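Local coordinates for salicylate 5-hydroxylase, large oxygenase component (PDB 7C8Z), which catalyses the 5-hydroxylation of salicylate to gentisate as the iron- and [2Fe-2S]-containing oxygenase component of a multicomponent enzyme system, at residues 223-228 against 354-359; 69-74 against 84-89; 44-49 against 406-411. All blocks are in the same frame, centred on the assembly; numbering follows the deposited sequence.

Contact 1 of 3, residues 223-228 against 354-359; sequences RRQRIP and FVWTHF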
loop_
_atom_site.group_PDB
_atom_site.type_symbol
_atom_site.label_atom_id
_atom_site.label_comp_id
_atom_site.label_asym_id
_atom_site.label_seq_id
_atom_site.Cartn_x
_atom_site.Cartn_y
_atom_site.Cartn_z
ATOM N N ARG A 223 -14.696 -12.154 13.755
ATOM C CA ARG A 223 -14.720 -11.026 12.840
ATOM C C ARG A 223 -13.511 -10.151 13.136
ATOM O O ARG A 223 -13.037 -10.096 14.270
ATOM C CB ARG A 223 -16.014 -10.229 12.979
ATOM C CG ARG A 223 -17.254 -11.016 12.579
ATOM C CD ARG A 223 -18.488 -10.488 13.279
ATOM N NE ARG A 223 -19.721 -10.983 12.684
ATOM C CZ ARG A 223 -20.930 -10.536 13.011
ATOM N NH1 ARG A 223 -21.059 -9.585 13.926
ATOM N NH2 ARG A 223 -22.009 -11.032 12.423
ATOM N N ARG A 224 -12.986 -9.487 12.113
ATOM C CA ARG A 224 -11.745 -8.744 12.287
ATOM C C ARG A 224 -11.814 -7.430 11.529
ATOM O O ARG A 224 -12.306 -7.381 10.398
ATOM C CB ARG A 224 -10.526 -9.550 11.806
ATOM C CG ARG A 224 -10.470 -10.993 12.302
ATOM C CD ARG A 224 -9.285 -11.751 11.719
ATOM N NE ARG A 224 -8.294 -12.015 12.752
ATOM C CZ ARG A 224 -8.232 -13.144 13.447
ATOM N NH1 ARG A 224 -9.099 -14.118 13.210
ATOM N NH2 ARG A 224 -7.308 -13.295 14.383
ATOM N N GLN A 225 -11.300 -6.371 12.149
ATOM C CA GLN A 225 -11.272 -5.080 11.475
ATOM C C GLN A 225 -10.034 -4.296 11.877
ATOM O O GLN A 225 -9.636 -4.295 13.042
ATOM C CB GLN A 225 -12.532 -4.272 11.791
ATOM C CG GLN A 225 -12.826 -4.131 13.268
ATOM C CD GLN A 225 -14.078 -3.313 13.524
ATOM O OE1 GLN A 225 -14.855 -3.608 14.435
ATOM N NE2 GLN A 225 -14.283 -2.279 12.713
ATOM N N ARG A 226 -9.443 -3.614 10.911
ATOM C CA ARG A 226 -8.320 -2.718 11.154
ATOM C C ARG A 226 -8.876 -1.300 11.186
ATOM O O ARG A 226 -9.386 -0.806 10.173
ATOM C CB ARG A 226 -7.258 -2.877 10.067
ATOM C CG ARG A 226 -6.096 -1.905 10.161
ATOM C CD ARG A 226 -4.849 -2.520 9.548
ATOM N NE ARG A 226 -4.523 -3.790 10.191
ATOM C CZ ARG A 226 -3.955 -4.815 9.569
ATOM N NH1 ARG A 226 -3.651 -4.722 8.285
ATOM N NH2 ARG A 226 -3.698 -5.933 10.230
ATOM N N ILE A 227 -8.803 -0.657 12.346
ATOM C CA ILE A 227 -9.349 0.681 12.547
ATOM C C ILE A 227 -8.175 1.647 12.658
ATOM O O ILE A 227 -7.374 1.534 13.596
ATOM C CB ILE A 227 -10.244 0.749 13.795
ATOM C CG1 ILE A 227 -11.300 -0.355 13.751
ATOM C CG2 ILE A 227 -10.917 2.110 13.894
ATOM C CD1 ILE A 227 -12.228 -0.359 14.933
ATOM N N PRO A 228 -8.038 2.602 11.745
ATOM C CA PRO A 228 -6.888 3.527 11.745
ATOM C C PRO A 228 -7.046 4.680 12.733
ATOM O O PRO A 228 -7.122 5.855 12.354
ATOM C CB PRO A 228 -6.850 4.007 10.285
ATOM C CG PRO A 228 -7.871 3.191 9.540
ATOM C CD PRO A 228 -8.857 2.739 10.536
ATOM N N PHE A 354 -8.813 -5.094 15.651
ATOM C CA PHE A 354 -9.942 -5.315 16.545
ATOM C C PHE A 354 -10.552 -6.653 16.162
ATOM O O PHE A 354 -11.082 -6.801 15.052
ATOM C CB PHE A 354 -10.967 -4.189 16.430
ATOM C CG PHE A 354 -11.790 -3.976 17.671
ATOM C CD1 PHE A 354 -11.192 -3.922 18.921
ATOM C CD2 PHE A 354 -13.161 -3.803 17.579
ATOM C CE1 PHE A 354 -11.951 -3.714 20.061
ATOM C CE2 PHE A 354 -13.924 -3.596 18.711
ATOM C CZ PHE A 354 -13.317 -3.545 19.956
ATOM N N VAL A 355 -10.458 -7.620 17.067
ATOM C CA VAL A 355 -10.879 -8.989 16.797
ATOM C C VAL A 355 -12.081 -9.316 17.668
ATOM O O VAL A 355 -11.976 -9.344 18.899
ATOM C CB VAL A 355 -9.738 -9.983 17.043
ATOM C CG1 VAL A 355 -10.205 -11.401 16.744
ATOM C CG2 VAL A 355 -8.536 -9.605 16.193
ATOM N N TRP A 356 -13.217 -9.567 17.030
ATOM C CA TRP A 356 -14.432 -9.980 17.713
ATOM C C TRP A 356 -14.475 -11.501 17.726
ATOM O O TRP A 356 -14.467 -12.132 16.663
ATOM C CB TRP A 356 -15.678 -9.438 17.010
ATOM C CG TRP A 356 -15.694 -7.959 16.711
ATOM C CD1 TRP A 356 -14.783 -7.251 15.979
ATOM C CD2 TRP A 356 -16.704 -7.023 17.105
ATOM N NE1 TRP A 356 -15.156 -5.929 15.906
ATOM C CE2 TRP A 356 -16.331 -5.763 16.592
ATOM C CE3 TRP A 356 -17.884 -7.125 17.850
ATOM C CZ2 TRP A 356 -17.093 -4.615 16.806
ATOM C CZ3 TRP A 356 -18.640 -5.985 18.056
ATOM C CH2 TRP A 356 -18.240 -4.748 17.537
ATOM N N THR A 357 -14.502 -12.083 18.920
ATOM C CA THR A 357 -14.770 -13.505 19.117
ATOM C C THR A 357 -16.194 -13.604 19.650
ATOM O O THR A 357 -16.456 -13.276 20.814
ATOM C CB THR A 357 -13.772 -14.131 20.087
ATOM O OG1 THR A 357 -12.446 -13.700 19.760
ATOM C CG2 THR A 357 -13.844 -15.648 20.020
ATOM N N HIS A 358 -17.119 -14.012 18.782
ATOM C CA HIS A 358 -18.508 -14.210 19.171
ATOM C C HIS A 358 -18.686 -15.639 19.658
ATOM O O HIS A 358 -18.286 -16.587 18.961
ATOM C CB HIS A 358 -19.448 -13.942 17.997
ATOM C CG HIS A 358 -19.548 -12.501 17.614
ATOM N ND1 HIS A 358 -20.675 -11.745 17.856
ATOM C CD2 HIS A 358 -18.666 -11.678 17.000
ATOM C CE1 HIS A 358 -20.482 -10.516 17.409
ATOM N NE2 HIS A 358 -19.270 -10.449 16.884
ATOM N N PHE A 359 -19.314 -15.797 20.829
ATOM C CA PHE A 359 -19.462 -17.132 21.395
ATOM C C PHE A 359 -20.839 -17.298 22.019
ATOM O O PHE A 359 -21.541 -16.327 22.306
ATOM C CB PHE A 359 -18.376 -17.432 22.442
ATOM C CG PHE A 359 -18.367 -16.479 23.609
ATOM C CD1 PHE A 359 -17.714 -15.258 23.521
ATOM C CD2 PHE A 359 -18.993 -16.812 24.800
ATOM C CE1 PHE A 359 -17.695 -14.387 24.593
ATOM C CE2 PHE A 359 -18.979 -15.944 25.876
ATOM C CZ PHE A 359 -18.326 -14.733 25.772
#

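Contact 2 of 3, residues 69-74 against 84-89; sequences CYVGLE and KRTVIG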
loop_
_atom_site.group_PDB
_atom_site.type_symbol
_atom_site.label_atom_id
_atom_site.label_comp_id
_atom_site.label_asym_id
_atom_site.label_seq_id
_atom_site.Cartn_x
_atom_site.Cartn_y
_atom_site.Cartn_z
ATOM N N CYS A 69 -3.489 -8.975 30.090
ATOM C CA CYS A 69 -4.018 -8.681 28.771
ATOM C C CYS A 69 -4.671 -9.936 28.216
ATOM O O CYS A 69 -4.210 -11.055 28.465
ATOM C CB CYS A 69 -2.923 -8.185 27.828
ATOM S SG CYS A 69 -2.203 -6.604 28.330
ATOM N N TYR A 70 -5.761 -9.739 27.487
ATOM C CA TYR A 70 -6.571 -10.846 26.998
ATOM C C TYR A 70 -5.809 -11.639 25.943
ATOM O O TYR A 70 -5.152 -11.068 25.066
ATOM C CB TYR A 70 -7.876 -10.299 26.416
ATOM C CG TYR A 70 -8.787 -11.314 25.771
ATOM C CD1 TYR A 70 -9.696 -12.038 26.529
ATOM C CD2 TYR A 70 -8.764 -11.526 24.397
ATOM C CE1 TYR A 70 -10.541 -12.956 25.941
ATOM C CE2 TYR A 70 -9.604 -12.447 23.802
ATOM C CZ TYR A 70 -10.492 -13.156 24.581
ATOM O OH TYR A 70 -11.341 -14.074 24.010
ATOM N N VAL A 71 -5.869 -12.965 26.048
ATOM C CA VAL A 71 -5.296 -13.831 25.027
ATOM C C VAL A 71 -6.292 -14.832 24.454
ATOM O O VAL A 71 -6.021 -15.397 23.380
ATOM C CB VAL A 71 -4.040 -14.569 25.541
ATOM C CG1 VAL A 71 -2.953 -13.573 25.926
ATOM C CG2 VAL A 71 -4.380 -15.477 26.701
ATOM N N GLY A 72 -7.434 -15.086 25.086
ATOM C CA GLY A 72 -8.439 -15.841 24.352
ATOM C C GLY A 72 -9.457 -16.514 25.260
ATOM O O GLY A 72 -9.698 -16.078 26.379
ATOM N N LEU A 73 -10.071 -17.560 24.712
ATOM C CA LEU A 73 -11.040 -18.380 25.419
ATOM C C LEU A 73 -10.541 -19.815 25.509
ATOM O O LEU A 73 -9.873 -20.314 24.596
ATOM C CB LEU A 73 -12.397 -18.355 24.713
ATOM C CG LEU A 73 -13.032 -16.971 24.586
ATOM C CD1 LEU A 73 -14.463 -17.089 24.079
ATOM C CD2 LEU A 73 -12.981 -16.268 25.929
ATOM N N GLU A 74 -10.896 -20.489 26.608
ATOM C CA GLU A 74 -10.489 -21.881 26.775
ATOM C C GLU A 74 -11.068 -22.766 25.678
ATOM O O GLU A 74 -10.413 -23.717 25.237
ATOM C CB GLU A 74 -10.909 -22.398 28.149
ATOM C CG GLU A 74 -10.250 -21.673 29.303
ATOM C CD GLU A 74 -10.114 -22.541 30.542
ATOM O OE1 GLU A 74 -9.864 -23.757 30.396
ATOM O OE2 GLU A 74 -10.255 -22.002 31.663
ATOM N N LYS A 84 -3.501 -21.483 19.883
ATOM C CA LYS A 84 -3.978 -20.304 19.172
ATOM C C LYS A 84 -2.907 -19.226 19.282
ATOM O O LYS A 84 -2.463 -18.902 20.389
ATOM C CB LYS A 84 -5.309 -19.808 19.746
ATOM C CG LYS A 84 -5.888 -18.613 19.012
ATOM C CD LYS A 84 -6.856 -17.829 19.893
ATOM C CE LYS A 84 -6.978 -16.384 19.424
ATOM N NZ LYS A 84 -8.205 -15.713 19.930
ATOM N N ARG A 85 -2.457 -18.708 18.139
ATOM C CA ARG A 85 -1.530 -17.587 18.143
ATOM C C ARG A 85 -2.306 -16.282 18.287
ATOM O O ARG A 85 -3.338 -16.083 17.639
ATOM C CB ARG A 85 -0.687 -17.578 16.865
ATOM C CG ARG A 85 0.226 -16.354 16.714
ATOM C CD ARG A 85 1.191 -16.480 15.539
ATOM N NE ARG A 85 0.497 -16.596 14.255
ATOM C CZ ARG A 85 0.100 -15.569 13.503
ATOM N NH1 ARG A 85 0.317 -14.317 13.889
ATOM N NH2 ARG A 85 -0.523 -15.797 12.354
ATOM N N THR A 86 -1.799 -15.385 19.126
ATOM C CA THR A 86 -2.440 -14.096 19.358
ATOM C C THR A 86 -1.343 -13.084 19.677
ATOM O O THR A 86 -0.157 -13.347 19.448
ATOM C CB THR A 86 -3.499 -14.215 20.472
ATOM O OG1 THR A 86 -4.225 -12.983 20.589
ATOM C CG2 THR A 86 -2.840 -14.544 21.805
ATOM N N VAL A 87 -1.728 -11.928 20.220
ATOM C CA VAL A 87 -0.785 -10.841 20.437
ATOM C C VAL A 87 -1.076 -10.150 21.763
ATOM O O VAL A 87 -2.203 -10.171 22.268
ATOM C CB VAL A 87 -0.822 -9.826 19.271
ATOM C CG1 VAL A 87 -1.971 -8.849 19.454
ATOM C CG2 VAL A 87 0.504 -9.091 19.159
ATOM N N ILE A 88 -0.032 -9.554 22.336
ATOM C CA ILE A 88 -0.145 -8.677 23.495
ATOM C C ILE A 88 0.641 -7.413 23.182
ATOM O O ILE A 88 1.865 -7.468 23.002
ATOM C CB ILE A 88 0.371 -9.334 24.786
ATOM C CG1 ILE A 88 -0.561 -10.473 25.207
ATOM C CG2 ILE A 88 0.476 -8.294 25.893
ATOM C CD1 ILE A 88 -0.119 -11.195 26.457
ATOM N N GLY A 89 -0.055 -6.284 23.109
ATOM C CA GLY A 89 0.552 -5.079 22.591
ATOM C C GLY A 89 0.929 -5.290 21.142
ATOM O O GLY A 89 0.056 -5.389 20.277
#

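Contact 3 of 3, residues 44-49 against 406-411; sequences VPFWAY and HRTVIE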
loop_
_atom_site.group_PDB
_atom_site.type_symbol
_atom_site.label_atom_id
_atom_site.label_comp_id
_atom_site.label_asym_id
_atom_site.label_seq_id
_atom_site.Cartn_x
_atom_site.Cartn_y
_atom_site.Cartn_z
ATOM N N VAL A 44 -8.245 16.227 27.386
ATOM C CA VAL A 44 -7.162 15.390 26.876
ATOM C C VAL A 44 -6.539 16.109 25.684
ATOM O O VAL A 44 -7.247 16.375 24.702
ATOM C CB VAL A 44 -7.662 13.999 26.469
ATOM C CG1 VAL A 44 -6.506 13.144 25.998
ATOM C CG2 VAL A 44 -8.372 13.333 27.627
ATOM N N PRO A 45 -5.245 16.416 25.715
ATOM C CA PRO A 45 -4.618 17.061 24.559
ATOM C C PRO A 45 -4.567 16.121 23.367
ATOM O O PRO A 45 -4.476 14.899 23.511
ATOM C CB PRO A 45 -3.210 17.396 25.060
ATOM C CG PRO A 45 -2.958 16.408 26.145
ATOM C CD PRO A 45 -4.287 16.192 26.810
ATOM N N PHE A 46 -4.620 16.713 22.173
ATOM C CA PHE A 46 -4.625 15.906 20.958
ATOM C C PHE A 46 -3.356 15.073 20.832
ATOM O O PHE A 46 -3.407 13.944 20.329
ATOM C CB PHE A 46 -4.793 16.802 19.729
ATOM C CG PHE A 46 -6.202 17.280 19.505
ATOM C CD1 PHE A 46 -7.193 17.044 20.445
ATOM C CD2 PHE A 46 -6.532 17.970 18.351
ATOM C CE1 PHE A 46 -8.486 17.490 20.236
ATOM C CE2 PHE A 46 -7.820 18.416 18.139
ATOM C CZ PHE A 46 -8.799 18.176 19.084
ATOM N N TRP A 47 -2.218 15.589 21.305
ATOM C CA TRP A 47 -0.969 14.852 21.157
ATOM C C TRP A 47 -0.916 13.587 22.009
ATOM O O TRP A 47 0.020 12.797 21.845
ATOM C CB TRP A 47 0.238 15.748 21.461
ATOM C CG TRP A 47 0.160 16.535 22.728
ATOM C CD1 TRP A 47 -0.219 17.838 22.859
ATOM C CD2 TRP A 47 0.503 16.082 24.044
ATOM N NE1 TRP A 47 -0.146 18.223 24.176
ATOM C CE2 TRP A 47 0.294 17.162 24.925
ATOM C CE3 TRP A 47 0.958 14.865 24.564
ATOM C CZ2 TRP A 47 0.525 17.064 26.296
ATOM C CZ3 TRP A 47 1.184 14.769 25.923
ATOM C CH2 TRP A 47 0.969 15.864 26.776
ATOM N N ALA A 48 -1.863 13.388 22.930
ATOM C CA ALA A 48 -1.960 12.106 23.619
ATOM C C ALA A 48 -2.290 10.964 22.662
ATOM O O ALA A 48 -2.056 9.796 23.000
ATOM C CB ALA A 48 -3.012 12.177 24.727
ATOM N N TYR A 49 -2.819 11.272 21.477
ATOM C CA TYR A 49 -3.164 10.266 20.483
ATOM C C TYR A 49 -2.209 10.223 19.300
ATOM O O TYR A 49 -2.301 9.297 18.488
ATOM C CB TYR A 49 -4.587 10.502 19.950
ATOM C CG TYR A 49 -5.650 10.672 21.016
ATOM C CD1 TYR A 49 -6.287 9.571 21.572
ATOM C CD2 TYR A 49 -6.027 11.940 21.455
ATOM C CE1 TYR A 49 -7.260 9.723 22.541
ATOM C CE2 TYR A 49 -7.002 12.101 22.424
ATOM C CZ TYR A 49 -7.614 10.989 22.962
ATOM O OH TYR A 49 -8.582 11.143 23.924
ATOM N N HIS A 406 -4.042 20.903 20.197
ATOM C CA HIS A 406 -5.352 21.185 20.760
ATOM C C HIS A 406 -5.686 20.119 21.800
ATOM O O HIS A 406 -4.869 19.256 22.133
ATOM C CB HIS A 406 -6.396 21.261 19.650
ATOM C CG HIS A 406 -7.539 22.179 19.951
ATOM N ND1 HIS A 406 -7.387 23.347 20.666
ATOM C CD2 HIS A 406 -8.852 22.101 19.633
ATOM C CE1 HIS A 406 -8.558 23.950 20.773
ATOM N NE2 HIS A 406 -9.463 23.216 20.153
ATOM N N ARG A 407 -6.912 20.160 22.315
ATOM C CA ARG A 407 -7.325 19.275 23.390
ATOM C C ARG A 407 -8.805 18.969 23.238
ATOM O O ARG A 407 -9.574 19.781 22.715
ATOM C CB ARG A 407 -7.044 19.892 24.770
ATOM C CG ARG A 407 -8.059 20.941 25.228
ATOM C CD ARG A 407 -7.926 22.239 24.438
ATOM N NE ARG A 407 -8.933 23.231 24.807
ATOM C CZ ARG A 407 -10.210 23.182 24.438
ATOM N NH1 ARG A 407 -10.656 22.181 23.688
ATOM N NH2 ARG A 407 -11.046 24.136 24.822
ATOM N N THR A 408 -9.200 17.793 23.708
ATOM C CA THR A 408 -10.613 17.467 23.758
ATOM C C THR A 408 -11.225 18.044 25.031
ATOM O O THR A 408 -10.529 18.544 25.919
ATOM C CB THR A 408 -10.831 15.954 23.702
ATOM O OG1 THR A 408 -10.384 15.359 24.925
ATOM C CG2 THR A 408 -10.065 15.337 22.535
ATOM N N VAL A 409 -12.548 17.979 25.113
ATOM C CA VAL A 409 -13.288 18.465 26.269
ATOM C C VAL A 409 -14.191 17.325 26.709
ATOM O O VAL A 409 -15.228 17.069 26.087
ATOM C CB VAL A 409 -14.106 19.725 25.961
ATOM C CG1 VAL A 409 -14.731 20.274 27.242
ATOM C CG2 VAL A 409 -13.244 20.781 25.281
ATOM N N ILE A 410 -13.788 16.615 27.759
ATOM C CA ILE A 410 -14.652 15.586 28.314
ATOM C C ILE A 410 -15.121 16.081 29.673
ATOM O O ILE A 410 -14.622 15.653 30.720
ATOM C CB ILE A 410 -13.921 14.234 28.409
ATOM C CG1 ILE A 410 -12.475 14.434 28.868
ATOM C CG2 ILE A 410 -13.919 13.536 27.064
ATOM C CD1 ILE A 410 -11.773 13.147 29.240
ATOM N N GLU A 411 -16.114 16.965 29.657
ATOM C CA GLU A 411 -16.601 17.625 30.859
ATOM C C GLU A 411 -18.048 17.275 31.150
ATOM O O GLU A 411 -18.655 17.868 32.047
ATOM C CB GLU A 411 -16.436 19.142 30.746
ATOM C CG GLU A 411 -15.001 19.612 30.904
ATOM C CD GLU A 411 -14.863 21.109 30.757
ATOM O OE1 GLU A 411 -15.900 21.804 30.786
ATOM O OE2 GLU A 411 -13.719 21.588 30.614
#

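Contact 1 of 3, residues 223-228 against 354-359
Gln225 reaches across to the indole of Trp356 and takes its N-H: NE1 donates to OE1 at 2.8 Å. The donor arrives in the plane of the amide carbonyl, on a lone pair of OE1, and the amide lies at only 26° to the indole, so the two flat groups are almost coplanar. With chi1 at 52°, CG of Gln225 is lodged between the backbone N and the carbonyl carbon, and the chain then runs straight out to the ring. The same OE1 sits at the edge of the Phe354 ring, 3.6 Å from CD2. Phe354 in turn places CE2 over one face of the indole. Arg223 slants past His358, its NH1 3.6 Å from NE2, but its bonds go to Ala376 O and the backbone of another protein's chain. On the opposite sheet face, Val355 CG1 lies over the guanidinium of Arg224, which is salt-bridged to acidic side chains of two neighbouring protein chains. Between the faces, hydrogen-bonded pairs Arg223-Trp356 and Gln225-Phe354 flank non-hydrogen-bonded Arg224-Val355. The Trp356 side chain is about 8 Å from the iron bound by His243, His248 and Asp389. Strand 352-361 lies between 217-227 and 338-346, and helices 232-238 and 387-402 pack on Ile227.

Contact 2 of 3, residues 69-74 against 84-89
Val71 and Thr86 face each other across antiparallel strands that share no backbone hydrogen bond, although both belong to one sheet. The strand axes stay 7.1 Å apart, and side chains, not backbone bonds, make the contact: the sheet of the Rieske domain curls until its edge strand 69-73 comes back beside 82-88. Thr86 presents its methyl here, CG2 lying 3.7 Å from Val71 O. Its chi1 of -174° turns OG1 anti to the backbone N and leaves CG2 between N and the carbonyl carbon. Further along, the side chains of Val71 and Ile88 cross at a slant, CG1 of Val71 meeting CD1 of Ile88 at 3.7 Å. The other branch of Ile88, CG2, rests on Cys69, 3.9 Å from CB. A classic beta bulge sets both Val71 and Gly72 opposite Val185 of strand 184-188; at the backbone angles of Gly72 a CB would jam against the carbonyl O of Val71. At the other end Lys84 extends its chain towards Val71 O, yet NZ remains 4.1 Å away and forms its salt bridge with Glu76. The chemistry is thus divided: apolar contacts of Ile88 with Cys69 and Val71, and the Thr86 methyl against the Val71 backbone and CB, join the strands, while a carboxylate answers the lysine charge beside them.

Contact 3 of 3, residues 44-49 against 406-411
Val44 O is gripped twice by Thr408. The backbone N donates to it at 2.6 Å with an N-H...O angle of 166°, and the hydroxyl OG1 adds a weak bond at 3.3 Å. The side chain can join in because chi1 of 70° sets OG1 between its own backbone N and carbonyl carbon, where it lies alongside Val44. One step along, Phe46 N donates to His406 O at 2.6 Å, so the two bonds bracket a single backbone bridge between Pro45 and Arg407.

Phe46 then lays its ring against the facing chain. His406 CB sits over one face, 3.7 Å from the ring centroid, in a CH-pi contact, and Arg407 N lies over that same face, also toward the rim. Beyond CB, the imidazole turns its edge to the phenyl face in a T-shaped pair, planes 85° apart and centroids 5.4 Å apart. Thr408 approaches differently: its CG2 meets the ring edge, 3.5 Å from CE1. On the far side of Thr408, Val44 CG2 packs against Ile410 CD1 at 3.8 Å.

The contact also borders the second subunit, another copy of this protein: its Gly114 packs on Phe46 and its Arg113, which lines the [2Fe-2S] pocket, on Ile410. That is consistent with the Rieske oxygenase assembly, in which the cluster domain of one subunit lies against the catalytic domain of the next. Both segments are loops, one leading into helix 52-63, the other joining helices 387-402 and 427-440. Phe400 of helix 387-402 meets the ring of Phe46 and stacks on that of Tyr49, whose OH bonds to Glu236 of helix 232-238, while Tyr433 and Ile429 of helix 427-440 cover Val44 and Ile410.

In the fold
Contact 3 ties an N-terminal loop to one near the C-terminus, so contacts 2 and 1, which follow one another in that order along the chain, both fall between its two segments. Contact 2 belongs to the Rieske domain sheet, contact 1 to the sheet of the catalytic domain. Their centres are 13 Å apart, and they touch where Phe359 CD1 packs on Leu73 CD1 at 3.8 Å, so the two domains meet directly. Contact 3 stands off, its centre about 26 Å from that of contact 1 and 30 Å from that of contact 2. Helices 232-238 and 387-402 nevertheless border both contacts 1 and 3, so the same two helices connect the catalytic sheet with the loops that meet the second copy of this protein.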